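Local coordinates for protein Phthiocerol/phthiodiolone dimycocerosyl transferase (Mycobacterium tuberculosis, PDB 1Q9J) that probably transfers mycocerosyl groups from mycocerosic acid synthase onto phthiocerol, phthiodiolone and phenolphthiocerol, the final step in making dimycocerosate lipids, at residues 251-256 with 338-343. Sequence-based numbering, arbitrary orientation.
Sequences QLRNTP and LPPLVF
R253 reaches across from the C-terminal region of helix 237-253 and grips the backbone carbonyl of P340 with two end-on hydrogen bonds, from NH1 and NH2, that share P340 O as acceptor. The contact ties this helix to the segment that leads into strand 342-345 of the six-stranded mixed sheet of the C-terminal half, in a fold of the CoA-dependent acyltransferase clan. R253 NH2 donates to P340 O at 2.8 Å, from above the carbonyl plane. R253 NH1 donates to P340 O at 3.1 Å, in the carbonyl plane and on a lone pair. The bond from NH1 is the more bent, 136° against 153° at NH2. P340 O lies near the guanidinium plane, at its edge. The P340 ring packs beside the guanidinium, and P340 CD lies 3.5 Å from R253 NH1. V342 points its CB toward R253, and its CG2 approaches NH2 obliquely. The R253 chain is extended from CG to NE, which carries the charged end over to P340. E249, one turn back on the same helix, forms a salt bridge with NH2 and probably steadies the guanidinium. V342 also touches I245 of this helix, while its backbone hydrogen-bonds with P261 and V263 of strand 260-267. N254 has positive phi, and T255 OG1 then donates to R253 O at 2.8 Å.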
loop_
_atom_site.group_PDB
_atom_site.type_symbol
_atom_site.label_atom_id
_atom_site.label_comp_id
_atom_site.label_asym_id
_atom_site.label_seq_id
_atom_site.Cartn_x
_atom_site.Cartn_y
_atom_site.Cartn_z
ATOM N N GLN A 251 17.563 -10.915 15.390
ATOM C CA GLN A 251 17.898 -10.627 16.785
ATOM C C GLN A 251 16.765 -10.937 17.762
ATOM O O GLN A 251 17.004 -11.130 18.952
ATOM C CB GLN A 251 18.279 -9.151 16.940
ATOM C CG GLN A 251 19.633 -8.799 16.374
ATOM C CD GLN A 251 20.755 -9.090 17.344
ATOM O OE1 GLN A 251 20.920 -8.393 18.343
ATOM N NE2 GLN A 251 21.528 -10.130 17.062
ATOM N N LEU A 252 15.536 -10.975 17.260
ATOM C CA LEU A 252 14.388 -11.246 18.110
ATOM C C LEU A 252 13.746 -12.596 17.838
ATOM O O LEU A 252 12.896 -13.039 18.603
ATOM C CB LEU A 252 13.344 -10.132 17.962
ATOM C CG LEU A 252 13.725 -8.749 18.506
ATOM C CD1 LEU A 252 12.613 -7.755 18.204
ATOM C CD2 LEU A 252 13.971 -8.831 20.011
ATOM N N ARG A 253 14.148 -13.256 16.758
ATOM C CA ARG A 253 13.583 -14.563 16.428
ATOM C C ARG A 253 14.065 -15.648 17.383
ATOM O O ARG A 253 13.531 -16.759 17.398
ATOM C CB ARG A 253 13.927 -14.935 14.978
ATOM C CG ARG A 253 12.896 -14.428 13.975
ATOM C CD ARG A 253 13.441 -14.289 12.558
ATOM N NE ARG A 253 12.535 -13.473 11.744
ATOM C CZ ARG A 253 11.626 -13.964 10.908
ATOM N NH1 ARG A 253 11.497 -15.275 10.750
ATOM N NH2 ARG A 253 10.828 -13.141 10.249
ATOM N N ASN A 254 15.064 -15.308 18.193
ATOM C CA ASN A 254 15.648 -16.239 19.162
ATOM C C ASN A 254 15.971 -17.585 18.510
ATOM O O ASN A 254 15.982 -18.621 19.177
ATOM C CB ASN A 254 14.708 -16.452 20.366
ATOM C CG ASN A 254 14.471 -15.170 21.171
ATOM O OD1 ASN A 254 15.412 -14.440 21.499
ATOM N ND2 ASN A 254 13.209 -14.908 21.509
ATOM N N THR A 255 16.230 -17.554 17.205
ATOM C CA THR A 255 16.567 -18.756 16.444
ATOM C C THR A 255 17.682 -18.411 15.463
ATOM O O THR A 255 17.452 -17.723 14.470
ATOM C CB THR A 255 15.367 -19.283 15.640
ATOM O OG1 THR A 255 14.207 -19.318 16.479
ATOM C CG2 THR A 255 15.653 -20.690 15.134
ATOM N N PRO A 256 18.907 -18.887 15.736
ATOM C CA PRO A 256 20.065 -18.626 14.881
ATOM C C PRO A 256 20.140 -19.492 13.633
ATOM O O PRO A 256 19.539 -20.563 13.548
ATOM C CB PRO A 256 21.236 -18.871 15.820
ATOM C CG PRO A 256 20.742 -20.025 16.631
ATOM C CD PRO A 256 19.312 -19.618 16.951
ATOM N N LEU A 338 7.303 -23.016 6.429
ATOM C CA LEU A 338 8.145 -21.872 6.103
ATOM C C LEU A 338 8.313 -20.922 7.277
ATOM O O LEU A 338 7.360 -20.626 7.999
ATOM C CB LEU A 338 7.569 -21.107 4.905
ATOM C CG LEU A 338 8.166 -21.425 3.528
ATOM C CD1 LEU A 338 7.334 -20.786 2.432
ATOM C CD2 LEU A 338 9.601 -20.923 3.474
ATOM N N PRO A 339 9.543 -20.437 7.493
ATOM C CA PRO A 339 9.758 -19.513 8.605
ATOM C C PRO A 339 8.929 -18.250 8.384
ATOM O O PRO A 339 8.509 -17.966 7.259
ATOM C CB PRO A 339 11.265 -19.256 8.548
ATOM C CG PRO A 339 11.589 -19.436 7.091
ATOM C CD PRO A 339 10.785 -20.655 6.732
ATOM N N PRO A 340 8.668 -17.486 9.453
ATOM C CA PRO A 340 7.884 -16.252 9.370
ATOM C C PRO A 340 8.385 -15.302 8.291
ATOM O O PRO A 340 9.507 -14.806 8.373
ATOM C CB PRO A 340 8.039 -15.656 10.766
ATOM C CG PRO A 340 8.123 -16.853 11.621
ATOM C CD PRO A 340 9.072 -17.747 10.842
ATOM N N LEU A 341 7.546 -15.059 7.287
ATOM C CA LEU A 341 7.894 -14.160 6.200
ATOM C C LEU A 341 7.864 -12.731 6.696
ATOM O O LEU A 341 7.055 -12.375 7.553
ATOM C CB LEU A 341 6.913 -14.292 5.036
ATOM C CG LEU A 341 7.216 -15.291 3.929
ATOM C CD1 LEU A 341 7.207 -16.698 4.495
ATOM C CD2 LEU A 341 6.173 -15.154 2.830
ATOM N N VAL A 342 8.759 -11.918 6.152
ATOM C CA VAL A 342 8.831 -10.515 6.515
ATOM C C VAL A 342 8.395 -9.714 5.296
ATOM O O VAL A 342 9.057 -9.748 4.257
ATOM C CB VAL A 342 10.258 -10.109 6.897
ATOM C CG1 VAL A 342 10.288 -8.663 7.363
ATOM C CG2 VAL A 342 10.774 -11.028 7.970
ATOM N N PHE A 343 7.267 -9.019 5.420
ATOM C CA PHE A 343 6.749 -8.206 4.330
ATOM C C PHE A 343 7.006 -6.746 4.598
ATOM O O PHE A 343 6.743 -6.249 5.693
ATOM C CB PHE A 343 5.241 -8.383 4.151
ATOM C CG PHE A 343 4.847 -9.713 3.609
ATOM C CD1 PHE A 343 4.588 -10.774 4.462
ATOM C CD2 PHE A 343 4.750 -9.913 2.235
ATOM C CE1 PHE A 343 4.232 -12.038 3.958
ATOM C CE2 PHE A 343 4.397 -11.169 1.705
ATOM C CZ PHE A 343 4.137 -12.234 2.570
#